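Local coordinates for protein transcriptional regulator, TetR family (Marinobacter aquaeolei, PDB 3NNR) that probably binds DNA through a helix-turn-helix domain and acts as a transcriptional regulator of the TetR family, at residues 19-23 / 24-28; 35-39 / 40-44; 50-53 / 54-58; 62-65 / 66-70; 86-89 / 90-94. One frame throughout, in Å; residues are numbered along the deposited sequence.

Contacts 1 to 3 belong to the probable DNA-binding end of an all-helical TetR-type subunit, contacts 4 and 5 to what is probably its regulatory body. Contact 1 leads into the predicted helix-turn-helix motif and contact 2 lies within it, their centres 17 Å apart; Leu-42 packs against Thr-28 and also against Ile-52 of contact 3. Contacts 3 and 4, centres 18 Å apart, share helix 49-67, which continues from one end into the other, as is usual in TetR-type proteins. Contact 4 packs on contact 5, centres 12 Å apart, through Tyr-67 with Ser-87 and Leu-68 with Val-88, near a bound unknown ligand. Asn-19 ND2 probably hydrogen-bonds Ser-94 O, tying contact 5 to contact 1.

Contact 1. Residues 19-23 / 24-28; sequences NDKGE and RNITT
Ile-26 folds back over the end of helix 6-21 and lays CD1 3.7 Å from Lys-21 CB, in the turn that leads into the predicted helix-turn-helix motif of a TetR-type DNA-binding domain. Its CG1 stands beside the backbone N (chi1 -61°), which directs the ethyl arm back toward Lys-21 and brings CG1 to 3.5 Å from Gly-22 O. Two backbone bonds hold the turn in this shape. Asn-25 N donates to Gly-22 O at 3.1 Å, and Ile-26 N to Glu-23 O in a straighter bond. Gly-22, just past the helix, has a positive phi of 99°, and the chain changes direction there. Farther out, Ile-26 rests on Leu-17 and Phe-18. Glu-23 forms a salt bridge with Lys-49 through OE1 and another through OE2 with Arg-24 of the second subunit, while Arg-24 returns the pairing and makes a cation-pi contact with Tyr-104 of that subunit. The Glu-23 chain bends at chi2, carrying its carboxylate back over the start of the next residue, with CD 3.3 Å from Arg-24 N.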
loop_
_atom_site.group_PDB
_atom_site.type_symbol
_atom_site.label_atom_id
_atom_site.label_comp_id
_atom_site.label_asym_id
_atom_site.label_seq_id
_atom_site.Cartn_x
_atom_site.Cartn_y
_atom_site.Cartn_z
ATOM N N ASN A 19 12.039 11.688 7.399
ATOM C CA ASN A 19 12.410 10.476 6.664
ATOM C C ASN A 19 13.221 9.494 7.517
ATOM O O ASN A 19 12.970 8.277 7.480
ATOM C CB ASN A 19 13.264 10.802 5.413
ATOM C CG ASN A 19 12.478 11.397 4.228
ATOM O OD1 ASN A 19 11.248 11.392 4.156
ATOM N ND2 ASN A 19 13.232 11.864 3.246
ATOM N N ASP A 20 14.145 10.027 8.304
ATOM C CA ASP A 20 15.056 9.233 9.103
ATOM C C ASP A 20 14.427 8.731 10.413
ATOM O O ASP A 20 14.568 7.552 10.734
ATOM C CB ASP A 20 16.342 10.033 9.395
ATOM C CG ASP A 20 17.450 9.178 10.022
ATOM O OD1 ASP A 20 17.848 8.162 9.390
ATOM O OD2 ASP A 20 17.947 9.540 11.124
ATOM N N LYS A 21 13.780 9.616 11.179
ATOM C CA LYS A 21 13.186 9.249 12.497
ATOM C C LYS A 21 11.660 9.010 12.502
ATOM O O LYS A 21 11.150 8.430 13.444
ATOM C CB LYS A 21 13.494 10.332 13.547
ATOM C CG LYS A 21 14.957 10.724 13.773
ATOM C CD LYS A 21 15.775 9.661 14.397
ATOM C CE LYS A 21 17.173 10.195 14.758
ATOM N NZ LYS A 21 18.142 9.095 15.115
ATOM N N GLY A 22 10.940 9.461 11.483
ATOM C CA GLY A 22 9.476 9.336 11.423
ATOM C C GLY A 22 8.884 10.660 11.854
ATOM O O GLY A 22 9.307 11.207 12.879
ATOM N N GLU A 23 7.902 11.180 11.122
ATOM C CA GLU A 23 7.296 12.456 11.537
ATOM C C GLU A 23 6.644 12.366 12.934
ATOM O O GLU A 23 6.617 13.341 13.656
ATOM C CB GLU A 23 6.333 13.033 10.486
ATOM C CG GLU A 23 4.873 12.633 10.618
ATOM C CD GLU A 23 4.108 13.404 11.671
ATOM O OE1 GLU A 23 4.439 14.575 12.001
ATOM O OE2 GLU A 23 3.137 12.820 12.157
ATOM N N ARG A 24 6.085 11.212 13.251
ATOM C CA ARG A 24 5.512 10.872 14.557
ATOM C C ARG A 24 6.429 11.386 15.685
ATOM O O ARG A 24 5.984 12.068 16.606
ATOM C CB ARG A 24 5.461 9.343 14.699
ATOM C CG ARG A 24 4.157 8.720 15.144
ATOM C CD ARG A 24 4.357 7.480 16.008
ATOM N NE ARG A 24 3.618 6.309 15.544
ATOM C CZ ARG A 24 3.326 5.219 16.287
ATOM N NH1 ARG A 24 3.624 5.105 17.603
ATOM N NH2 ARG A 24 2.668 4.221 15.697
ATOM N N ASN A 25 7.725 11.092 15.551
ATOM C CA ASN A 25 8.728 11.361 16.581
ATOM C C ASN A 25 9.481 12.672 16.461
ATOM O O ASN A 25 10.392 12.902 17.234
ATOM C CB ASN A 25 9.778 10.247 16.592
ATOM C CG ASN A 25 9.186 8.873 16.746
ATOM O OD1 ASN A 25 9.432 8.020 15.912
ATOM N ND2 ASN A 25 8.395 8.651 17.801
ATOM N N ILE A 26 9.133 13.523 15.510
ATOM C CA ILE A 26 9.837 14.794 15.347
ATOM C C ILE A 26 8.892 15.946 15.644
ATOM O O ILE A 26 7.801 16.008 15.095
ATOM C CB ILE A 26 10.473 14.907 13.947
ATOM C CG1 ILE A 26 11.514 13.775 13.731
ATOM C CG2 ILE A 26 11.085 16.281 13.737
ATOM C CD1 ILE A 26 12.692 13.731 14.710
ATOM N N THR A 27 9.339 16.832 16.531
ATOM C CA THR A 27 8.627 18.061 16.938
ATOM C C THR A 27 9.378 19.287 16.414
ATOM O O THR A 27 10.549 19.211 16.003
ATOM C CB THR A 27 8.562 18.178 18.492
ATOM O OG1 THR A 27 9.883 18.342 19.036
ATOM C CG2 THR A 27 7.930 16.908 19.093
ATOM N N THR A 28 8.705 20.423 16.450
ATOM C CA THR A 28 9.328 21.669 16.048
ATOM C C THR A 28 10.580 21.980 16.896
ATOM O O THR A 28 11.566 22.476 16.346
ATOM C CB THR A 28 8.326 22.827 16.026
ATOM O OG1 THR A 28 7.552 22.799 17.212
ATOM C CG2 THR A 28 7.384 22.722 14.819
#

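Contact 2. Residues 35-39 / 40-44; sequences LAISP and GNLYY
Gly-40 and Asn-41 lie in the first turn of helix 39-45, the turn that Ser-38 caps. Asn-41 N donates to Ser-38 OG at 2.9 Å, the capping bond of an N-cap serine, and makes a weak second bond to Ser-38 O. The serine hydroxyl reaches this N-H because OG sits between its own backbone N and carbonyl carbon (chi1 68°), curled over the first turn. The Asn-41 side chain meets Ile-37 at about a right angle, with ND2 3.7 Å from Ile-37 CB and 3.9 Å from CG2 of the same residue. Leu-42 N then bonds to Ser-38 O at 3.2 Å, and the tip of Ile-37 closes over this point: Ile-37 CD1 lies 4.1 Å from Leu-42 CB. Beyond it, Leu-42 packs on Thr-28 and Ala-32, and Ile-37 on Ile-10, so the turn is seated on the two preceding helices. Tyr-43 N completes the first turn with a 2.8 Å bond to Pro-39 O. Upstream, Ala-36 closes helix 28-35 with a Schellman motif. A Schellman-ended helix, a short turn and a serine-capped second helix make up the predicted helix-turn-helix, in which helix 39-45 is in the position of the recognition helix of TetR-family proteins.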
loop_
_atom_site.group_PDB
_atom_site.type_symbol
_atom_site.label_atom_id
_atom_site.label_comp_id
_atom_site.label_asym_id
_atom_site.label_seq_id
_atom_site.Cartn_x
_atom_site.Cartn_y
_atom_site.Cartn_z
ATOM N N LEU A 35 18.860 22.491 13.636
ATOM C CA LEU A 35 19.329 23.686 12.917
ATOM C C LEU A 35 20.036 24.760 13.745
ATOM O O LEU A 35 20.538 25.711 13.153
ATOM C CB LEU A 35 18.173 24.324 12.144
ATOM C CG LEU A 35 17.678 23.594 10.913
ATOM C CD1 LEU A 35 16.509 24.399 10.375
ATOM C CD2 LEU A 35 18.803 23.480 9.882
ATOM N N ALA A 36 20.119 24.605 15.069
ATOM C CA ALA A 36 20.768 25.606 15.958
ATOM C C ALA A 36 20.142 27.032 15.841
ATOM O O ALA A 36 20.861 28.025 15.813
ATOM C CB ALA A 36 22.312 25.629 15.744
ATOM N N ILE A 37 18.808 27.078 15.690
ATOM C CA ILE A 37 18.007 28.294 15.645
ATOM C C ILE A 37 17.044 28.196 16.816
ATOM O O ILE A 37 16.654 27.109 17.184
ATOM C CB ILE A 37 17.234 28.509 14.294
ATOM C CG1 ILE A 37 16.185 27.424 14.002
ATOM C CG2 ILE A 37 18.221 28.602 13.145
ATOM C CD1 ILE A 37 15.196 27.824 12.882
ATOM N N SER A 38 16.670 29.321 17.409
ATOM C CA SER A 38 15.756 29.284 18.547
ATOM C C SER A 38 14.361 28.784 18.124
ATOM O O SER A 38 14.044 28.799 16.931
ATOM C CB SER A 38 15.599 30.675 19.146
ATOM O OG SER A 38 14.921 31.508 18.230
ATOM N N PRO A 39 13.541 28.320 19.091
ATOM C CA PRO A 39 12.142 27.978 18.778
ATOM C C PRO A 39 11.406 29.182 18.137
ATOM O O PRO A 39 10.661 29.032 17.144
ATOM C CB PRO A 39 11.553 27.631 20.150
ATOM C CG PRO A 39 12.726 27.181 20.970
ATOM C CD PRO A 39 13.935 27.877 20.452
ATOM N N GLY A 40 11.630 30.363 18.702
ATOM C CA GLY A 40 11.075 31.589 18.143
ATOM C C GLY A 40 11.454 31.869 16.694
ATOM O O GLY A 40 10.641 32.373 15.947
ATOM N N ASN A 41 12.694 31.541 16.318
ATOM C CA ASN A 41 13.183 31.731 14.945
ATOM C C ASN A 41 12.399 30.828 14.011
ATOM O O ASN A 41 11.985 31.281 12.966
ATOM C CB ASN A 41 14.689 31.480 14.871
ATOM C CG ASN A 41 15.347 31.961 13.562
ATOM O OD1 ASN A 41 14.697 32.152 12.530
ATOM N ND2 ASN A 41 16.681 32.153 13.620
ATOM N N LEU A 42 12.186 29.575 14.412
ATOM C CA LEU A 42 11.404 28.610 13.635
ATOM C C LEU A 42 9.943 29.065 13.548
ATOM O O LEU A 42 9.335 28.978 12.480
ATOM C CB LEU A 42 11.443 27.206 14.277
ATOM C CG LEU A 42 11.172 25.992 13.382
ATOM C CD1 LEU A 42 11.123 24.750 14.245
ATOM C CD2 LEU A 42 9.915 26.036 12.596
ATOM N N TYR A 43 9.387 29.546 14.662
ATOM C CA TYR A 43 8.012 30.024 14.679
ATOM C C TYR A 43 7.753 31.170 13.674
ATOM O O TYR A 43 6.670 31.219 13.088
ATOM C CB TYR A 43 7.592 30.389 16.108
ATOM C CG TYR A 43 6.115 30.751 16.268
ATOM C CD1 TYR A 43 5.135 29.769 16.425
ATOM C CD2 TYR A 43 5.708 32.076 16.287
ATOM C CE1 TYR A 43 3.775 30.121 16.570
ATOM C CE2 TYR A 43 4.369 32.431 16.429
ATOM C CZ TYR A 43 3.411 31.455 16.574
ATOM O OH TYR A 43 2.104 31.836 16.704
ATOM N N TYR A 44 8.738 32.051 13.447
ATOM C CA TYR A 44 8.620 33.160 12.482
ATOM C C TYR A 44 8.294 32.671 11.071
ATOM O O TYR A 44 7.487 33.279 10.358
ATOM C CB TYR A 44 9.913 33.991 12.439
ATOM C CG TYR A 44 9.943 35.162 11.438
ATOM C CD1 TYR A 44 9.073 36.242 11.555
ATOM C CD2 TYR A 44 10.899 35.213 10.398
ATOM C CE1 TYR A 44 9.125 37.349 10.612
ATOM C CE2 TYR A 44 10.955 36.311 9.467
ATOM C CZ TYR A 44 10.072 37.363 9.582
ATOM O OH TYR A 44 10.132 38.415 8.677
#

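Contact 3. Residues 50-53 / 54-58; sequences SDII and YEIFQ
Ile-56 packs on Ile-52 one turn earlier in helix 49-67, the two side chains running alongside each other in the same direction. From its CB, 3.5 Å from Ile-53 O, the chain sends CG1 back along the helix to 3.4 Å from Ile-52 O. CG1 takes that course because it stands anti to the carbonyl carbon, beside the backbone N (chi1 -69°). At the tip, Ile-56 CD1 touches Ile-52 CG2 at 3.9 Å, forming one apolar ridge. The backbone beneath is regular: Ile-56 N donates to Ile-52 O at 3.0 Å, and Phe-57 N to Ile-53 O at 2.9 Å in an almost straight bond. On another flank, Tyr-54 carries Gln-58 CD over one ring face, 3.6 Å above the plane and offset toward the rim. Its hydroxyl bonds to Asp-115, and its ring makes a cation-pi contact with Arg-111, which also forms a salt bridge with Asp-51. Such i to i+4 packing lies here on the helix that joins the helix-turn-helix to the body in TetR-type proteins. Ile-52 and Ile-56 face helix 6-21 at Ser-14 and Leu-11, whereas Phe-57 leans on Leu-112 and Tyr-116 of helix 110-136 and Ile-53 touches both helices.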
loop_
_atom_site.group_PDB
_atom_site.type_symbol
_atom_site.label_atom_id
_atom_site.label_comp_id
_atom_site.label_asym_id
_atom_site.label_seq_id
_atom_site.Cartn_x
_atom_site.Cartn_y
_atom_site.Cartn_z
ATOM N N SER A 50 2.418 21.151 11.092
ATOM C CA SER A 50 1.534 20.920 9.913
ATOM C C SER A 50 1.840 21.828 8.738
ATOM O O SER A 50 1.650 21.435 7.583
ATOM C CB SER A 50 0.052 21.113 10.263
ATOM O OG SER A 50 -0.350 20.179 11.237
ATOM N N ASP A 51 2.261 23.054 9.042
ATOM C CA ASP A 51 2.610 24.034 8.018
ATOM C C ASP A 51 3.899 23.639 7.341
ATOM O O ASP A 51 4.015 23.832 6.146
ATOM C CB ASP A 51 2.670 25.447 8.576
ATOM C CG ASP A 51 1.289 26.014 8.921
ATOM O OD1 ASP A 51 0.246 25.400 8.601
ATOM O OD2 ASP A 51 1.249 27.135 9.480
ATOM N N ILE A 52 4.823 23.033 8.093
ATOM C CA ILE A 52 6.072 22.525 7.524
ATOM C C ILE A 52 5.713 21.416 6.555
ATOM O O ILE A 52 6.077 21.474 5.381
ATOM C CB ILE A 52 7.098 22.014 8.585
ATOM C CG1 ILE A 52 7.557 23.187 9.482
ATOM C CG2 ILE A 52 8.338 21.447 7.910
ATOM C CD1 ILE A 52 8.530 22.789 10.649
ATOM N N ILE A 53 4.933 20.452 7.041
ATOM C CA ILE A 53 4.550 19.284 6.247
ATOM C C ILE A 53 3.814 19.676 4.956
ATOM O O ILE A 53 4.119 19.127 3.882
ATOM C CB ILE A 53 3.706 18.310 7.078
ATOM C CG1 ILE A 53 4.547 17.698 8.208
ATOM C CG2 ILE A 53 3.145 17.160 6.197
ATOM C CD1 ILE A 53 3.700 16.942 9.233
ATOM N N TYR A 54 2.886 20.633 5.049
ATOM C CA TYR A 54 2.109 21.050 3.878
ATOM C C TYR A 54 3.026 21.595 2.785
ATOM O O TYR A 54 2.909 21.219 1.613
ATOM C CB TYR A 54 1.075 22.098 4.244
ATOM C CG TYR A 54 0.173 22.545 3.111
ATOM C CD1 TYR A 54 -0.619 21.623 2.436
ATOM C CD2 TYR A 54 0.007 23.895 2.791
ATOM C CE1 TYR A 54 -1.496 22.006 1.413
ATOM C CE2 TYR A 54 -0.904 24.309 1.755
ATOM C CZ TYR A 54 -1.643 23.349 1.083
ATOM O OH TYR A 54 -2.504 23.685 0.080
ATOM N N GLU A 55 3.948 22.463 3.177
ATOM C CA GLU A 55 4.882 23.044 2.210
ATOM C C GLU A 55 5.839 22.010 1.618
ATOM O O GLU A 55 6.134 22.071 0.436
ATOM C CB GLU A 55 5.623 24.239 2.793
ATOM C CG GLU A 55 6.476 24.958 1.678
ATOM C CD GLU A 55 6.676 26.426 1.885
ATOM O OE1 GLU A 55 5.912 27.000 2.707
ATOM O OE2 GLU A 55 7.574 27.009 1.200
ATOM N N ILE A 56 6.296 21.052 2.417
ATOM C CA ILE A 56 7.093 19.949 1.893
ATOM C C ILE A 56 6.267 19.186 0.836
ATOM O O ILE A 56 6.768 18.908 -0.258
ATOM C CB ILE A 56 7.535 18.979 2.986
ATOM C CG1 ILE A 56 8.578 19.629 3.916
ATOM C CG2 ILE A 56 8.102 17.724 2.361
ATOM C CD1 ILE A 56 8.934 18.768 5.198
ATOM N N PHE A 57 5.020 18.854 1.170
ATOM C CA PHE A 57 4.133 18.198 0.207
ATOM C C PHE A 57 3.973 19.007 -1.089
ATOM O O PHE A 57 4.017 18.446 -2.191
ATOM C CB PHE A 57 2.743 17.927 0.780
ATOM C CG PHE A 57 1.751 17.560 -0.271
ATOM C CD1 PHE A 57 1.765 16.286 -0.824
ATOM C CD2 PHE A 57 0.856 18.481 -0.750
ATOM C CE1 PHE A 57 0.890 15.945 -1.827
ATOM C CE2 PHE A 57 -0.019 18.148 -1.765
ATOM C CZ PHE A 57 -0.000 16.869 -2.295
ATOM N N GLN A 58 3.771 20.313 -0.954
ATOM C CA GLN A 58 3.657 21.179 -2.122
ATOM C C GLN A 58 4.878 21.122 -3.039
ATOM O O GLN A 58 4.711 21.358 -4.242
ATOM C CB GLN A 58 3.368 22.625 -1.732
ATOM C CG GLN A 58 1.964 22.844 -1.240
ATOM C CD GLN A 58 1.692 24.282 -0.802
ATOM O OE1 GLN A 58 2.523 24.944 -0.157
ATOM N NE2 GLN A 58 0.513 24.756 -1.131
#

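Contact 4. Residues 62-65 / 66-70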
loop_
_atom_site.group_PDB
_atom_site.type_symbol
_atom_site.label_atom_id
_atom_site.label_comp_id
_atom_site.label_asym_id
_atom_site.label_seq_id
_atom_site.Cartn_x
_atom_site.Cartn_y
_atom_site.Cartn_z
ATOM N N LYS A 62 4.680 19.526 -6.843
ATOM C CA LYS A 62 5.272 20.240 -7.998
ATOM C C LYS A 62 6.237 19.366 -8.776
ATOM O O LYS A 62 6.272 19.426 -10.000
ATOM C CB LYS A 62 6.014 21.521 -7.584
ATOM C CG LYS A 62 5.125 22.729 -7.299
ATOM C CD LYS A 62 5.926 23.923 -6.687
ATOM C CE LYS A 62 4.982 24.978 -6.061
ATOM N NZ LYS A 62 5.599 25.725 -4.918
ATOM N N LEU A 63 7.005 18.557 -8.058
ATOM C CA LEU A 63 8.017 17.692 -8.657
ATOM C C LEU A 63 7.370 16.608 -9.508
ATOM O O LEU A 63 7.702 16.456 -10.677
ATOM C CB LEU A 63 8.881 17.031 -7.569
ATOM C CG LEU A 63 10.263 16.548 -7.982
ATOM C CD1 LEU A 63 11.143 17.791 -8.119
ATOM C CD2 LEU A 63 10.854 15.526 -6.983
ATOM N N VAL A 64 6.411 15.898 -8.923
ATOM C CA VAL A 64 5.727 14.796 -9.610
ATOM C C VAL A 64 4.918 15.307 -10.816
ATOM O O VAL A 64 4.992 14.710 -11.901
ATOM C CB VAL A 64 4.894 13.982 -8.629
ATOM C CG1 VAL A 64 4.083 12.925 -9.344
ATOM C CG2 VAL A 64 5.826 13.370 -7.553
ATOM N N ASP A 65 4.205 16.428 -10.651
ATOM C CA ASP A 65 3.506 17.087 -11.768
ATOM C C ASP A 65 4.438 17.435 -12.933
ATOM O O ASP A 65 4.030 17.343 -14.090
ATOM C CB ASP A 65 2.837 18.385 -11.313
ATOM C CG ASP A 65 1.561 18.163 -10.531
ATOM O OD1 ASP A 65 0.995 17.031 -10.456
ATOM O OD2 ASP A 65 1.083 19.180 -9.988
ATOM N N TYR A 66 5.657 17.864 -12.608
ATOM C CA TYR A 66 6.673 18.221 -13.604
ATOM C C TYR A 66 7.124 16.923 -14.297
ATOM O O TYR A 66 7.163 16.882 -15.497
ATOM C CB TYR A 66 7.850 18.992 -12.932
ATOM C CG TYR A 66 8.812 19.804 -13.795
ATOM C CD1 TYR A 66 8.373 20.559 -14.891
ATOM C CD2 TYR A 66 10.157 19.944 -13.419
ATOM C CE1 TYR A 66 9.276 21.361 -15.647
ATOM C CE2 TYR A 66 11.074 20.744 -14.179
ATOM C CZ TYR A 66 10.631 21.457 -15.291
ATOM O OH TYR A 66 11.532 22.290 -16.027
ATOM N N TYR A 67 7.405 15.857 -13.548
ATOM C CA TYR A 67 7.784 14.600 -14.183
ATOM C C TYR A 67 6.645 13.996 -15.024
ATOM O O TYR A 67 6.900 13.483 -16.107
ATOM C CB TYR A 67 8.255 13.552 -13.160
ATOM C CG TYR A 67 9.476 13.898 -12.320
ATOM C CD1 TYR A 67 10.528 14.662 -12.823
ATOM C CD2 TYR A 67 9.618 13.361 -11.030
ATOM C CE1 TYR A 67 11.658 14.935 -12.048
ATOM C CE2 TYR A 67 10.749 13.622 -10.247
ATOM C CZ TYR A 67 11.759 14.402 -10.759
ATOM O OH TYR A 67 12.865 14.669 -9.993
ATOM N N LEU A 68 5.407 14.075 -14.526
ATOM C CA LEU A 68 4.215 13.514 -15.209
ATOM C C LEU A 68 3.427 14.500 -16.090
ATOM O O LEU A 68 2.182 14.385 -16.204
ATOM C CB LEU A 68 3.293 12.890 -14.185
ATOM C CG LEU A 68 3.918 11.814 -13.309
ATOM C CD1 LEU A 68 2.848 11.237 -12.368
ATOM C CD2 LEU A 68 4.566 10.719 -14.181
ATOM N N ASP A 69 4.148 15.466 -16.676
ATOM C CA ASP A 69 3.592 16.420 -17.621
ATOM C C ASP A 69 3.973 15.713 -18.905
ATOM O O ASP A 69 5.136 15.770 -19.337
ATOM C CB ASP A 69 4.233 17.808 -17.490
ATOM C CG ASP A 69 3.624 18.844 -18.418
ATOM O OD1 ASP A 69 2.812 18.515 -19.313
ATOM O OD2 ASP A 69 3.987 20.016 -18.231
ATOM N N ILE A 70 2.985 14.997 -19.451
ATOM C CA ILE A 70 3.160 14.158 -20.630
ATOM C C ILE A 70 3.197 15.021 -21.895
ATOM O O ILE A 70 2.275 15.827 -22.114
ATOM C CB ILE A 70 2.021 13.093 -20.800
ATOM C CG1 ILE A 70 1.773 12.307 -19.514
ATOM C CG2 ILE A 70 2.324 12.129 -21.979
ATOM C CD1 ILE A 70 2.985 11.679 -18.909
#
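Val-64 and Leu-68 form the tightly packed part of this last turn of helix 49-67. They are stacked along one flank of the helix, with Val-64 CG1 3.7 Å from Leu-68 CD1. Leu-68 CG stands beside its backbone N (chi1 -56°), which lays the side chain back along the helix and brings CG to 3.4 Å from Val-64 O. That same oxygen accepts a short 2.7 Å bond from Leu-68 N. Around the pair, Val-64 meets Phe-119 and Cys-123 of helix 110-136, where Asp-65 forms a salt bridge with Arg-122, while Leu-68 touches Tyr-84 and Val-88 of helix 78-94. Next to them Leu-63 runs alongside Tyr-67: Leu-63 CG lies 3.7 Å from Tyr-67 CE2. The phenol also has Leu-63 O over one face, 3.5 Å above the plane and offset toward the rim, while Tyr-67 N donates to this oxygen at 2.9 Å.

The solvent side is looser. Lys-62 is exposed, and so is Tyr-66, whose backbone N bonds to Lys-62 O and whose side chain lies about 3 Å from a sulfate probably taken up from the crystallisation liquor. Helical angles stop at Leu-68, where the chain leaves the helix near a bound unknown ligand. Such a helix end, wedged between two helices of the bundle, belongs to the all-helical regulatory domain of TetR-type proteins, where ligand pockets are commonly found.

Contact 5. Residues 86-89 / 90-94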
loop_
_atom_site.group_PDB
_atom_site.type_symbol
_atom_site.label_atom_id
_atom_site.label_comp_id
_atom_site.label_asym_id
_atom_site.label_seq_id
_atom_site.Cartn_x
_atom_site.Cartn_y
_atom_site.Cartn_z
ATOM N N GLU A 86 11.018 5.325 -13.035
ATOM C CA GLU A 86 12.170 5.612 -12.153
ATOM C C GLU A 86 12.041 6.895 -11.318
ATOM O O GLU A 86 12.353 6.895 -10.125
ATOM C CB GLU A 86 13.481 5.671 -12.945
ATOM C CG GLU A 86 14.004 4.279 -13.357
ATOM C CD GLU A 86 15.444 4.276 -13.877
ATOM O OE1 GLU A 86 16.237 5.189 -13.554
ATOM O OE2 GLU A 86 15.796 3.321 -14.583
ATOM N N SER A 87 11.570 7.961 -11.962
ATOM C CA SER A 87 11.466 9.277 -11.345
ATOM C C SER A 87 10.434 9.314 -10.238
ATOM O O SER A 87 10.668 9.936 -9.216
ATOM C CB SER A 87 11.191 10.352 -12.416
ATOM O OG SER A 87 9.913 10.225 -13.011
ATOM N N VAL A 88 9.299 8.647 -10.456
ATOM C CA VAL A 88 8.262 8.503 -9.442
ATOM C C VAL A 88 8.812 7.644 -8.279
ATOM O O VAL A 88 8.608 8.004 -7.139
ATOM C CB VAL A 88 6.939 7.917 -10.026
ATOM C CG1 VAL A 88 5.965 7.617 -8.944
ATOM C CG2 VAL A 88 6.317 8.915 -10.991
ATOM N N PHE A 89 9.508 6.537 -8.568
ATOM C CA PHE A 89 10.110 5.726 -7.486
ATOM C C PHE A 89 11.141 6.530 -6.689
ATOM O O PHE A 89 11.132 6.452 -5.466
ATOM C CB PHE A 89 10.686 4.374 -7.950
ATOM C CG PHE A 89 9.669 3.261 -7.990
ATOM C CD1 PHE A 89 9.277 2.627 -6.818
ATOM C CD2 PHE A 89 9.122 2.824 -9.180
ATOM C CE1 PHE A 89 8.326 1.587 -6.843
ATOM C CE2 PHE A 89 8.195 1.790 -9.211
ATOM C CZ PHE A 89 7.795 1.179 -8.046
ATOM N N ASP A 90 11.989 7.300 -7.366
ATOM C CA ASP A 90 12.940 8.199 -6.679
ATOM C C ASP A 90 12.199 9.199 -5.794
ATOM O O ASP A 90 12.645 9.484 -4.693
ATOM C CB ASP A 90 13.788 8.996 -7.666
ATOM C CG ASP A 90 14.818 9.895 -6.961
ATOM O OD1 ASP A 90 15.827 9.323 -6.475
ATOM O OD2 ASP A 90 14.615 11.151 -6.900
ATOM N N GLY A 91 11.075 9.726 -6.276
ATOM C CA GLY A 91 10.259 10.654 -5.487
ATOM C C GLY A 91 9.749 10.015 -4.206
ATOM O O GLY A 91 9.900 10.573 -3.119
ATOM N N LEU A 92 9.149 8.836 -4.350
ATOM C CA LEU A 92 8.651 8.070 -3.228
ATOM C C LEU A 92 9.743 7.761 -2.172
ATOM O O LEU A 92 9.436 7.704 -0.976
ATOM C CB LEU A 92 7.971 6.781 -3.701
ATOM C CG LEU A 92 6.651 6.923 -4.481
ATOM C CD1 LEU A 92 6.277 5.553 -5.041
ATOM C CD2 LEU A 92 5.534 7.426 -3.608
ATOM N N TRP A 93 10.993 7.574 -2.606
ATOM C CA TRP A 93 12.098 7.400 -1.657
ATOM C C TRP A 93 12.407 8.728 -0.979
ATOM O O TRP A 93 12.513 8.789 0.256
ATOM C CB TRP A 93 13.394 6.837 -2.301
ATOM C CG TRP A 93 14.561 6.828 -1.334
ATOM C CD1 TRP A 93 15.579 7.762 -1.229
ATOM C CD2 TRP A 93 14.797 5.869 -0.300
ATOM N NE1 TRP A 93 16.435 7.417 -0.198
ATOM C CE2 TRP A 93 15.978 6.261 0.385
ATOM C CE3 TRP A 93 14.122 4.726 0.119
ATOM C CZ2 TRP A 93 16.501 5.526 1.472
ATOM C CZ3 TRP A 93 14.641 3.982 1.208
ATOM C CH2 TRP A 93 15.824 4.395 1.868
ATOM N N SER A 94 12.550 9.785 -1.780
ATOM C CA SER A 94 12.992 11.088 -1.248
ATOM C C SER A 94 11.995 11.711 -0.258
ATOM O O SER A 94 12.399 12.497 0.605
ATOM C CB SER A 94 13.358 12.056 -2.390
ATOM O OG SER A 94 14.476 11.579 -3.137
#
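Leu-92 folds its side chain back over the preceding turn of helix 78-94, with CG 3.5 Å from Val-88 O and CB 3.6 Å from Phe-89 O. Its CG stands anti to the carbonyl carbon (chi1 -68°), so the branch runs toward the earlier turn, and Leu-92 CD1 lies 4.4 Å from Val-88 CG1. That apolar touch is light; the backbone carries most of the contact. Leu-92 N donates to Val-88 O at 3.0 Å in an almost straight bond, and Asp-90 N reaches Glu-86 O at 2.8 Å. Trp-93 N bonds to Phe-89 O and Gly-91 N to Ser-87 O, both less straight. Ser-94 N continues the ladder with a 2.9 Å bond to Asp-90 O, at the last residue of the helix.

The side chains spread from this rod to different neighbours. Phe-89 and Leu-92 both rest on Ile-159 of helix 145-160, and Phe-89 also meets Ile-187 of helix 186-194. Glu-86 OE2 is held by the hydroxyl of Tyr-213 and Ser-87 OG hydrogen-bonds to Phe-83 O, while the Trp-93 indole extends off the helix toward Arg-96 in a cation-pi contact. Val-88 lies close to a bound ligand of unknown identity, which may derive from the crystallisation liquor. A regular central helix with other helices packed on several flanks is characteristic of the helical bundle that forms the regulatory domain in TetR-family proteins, and the ligand beside Val-88 may mark its pocket.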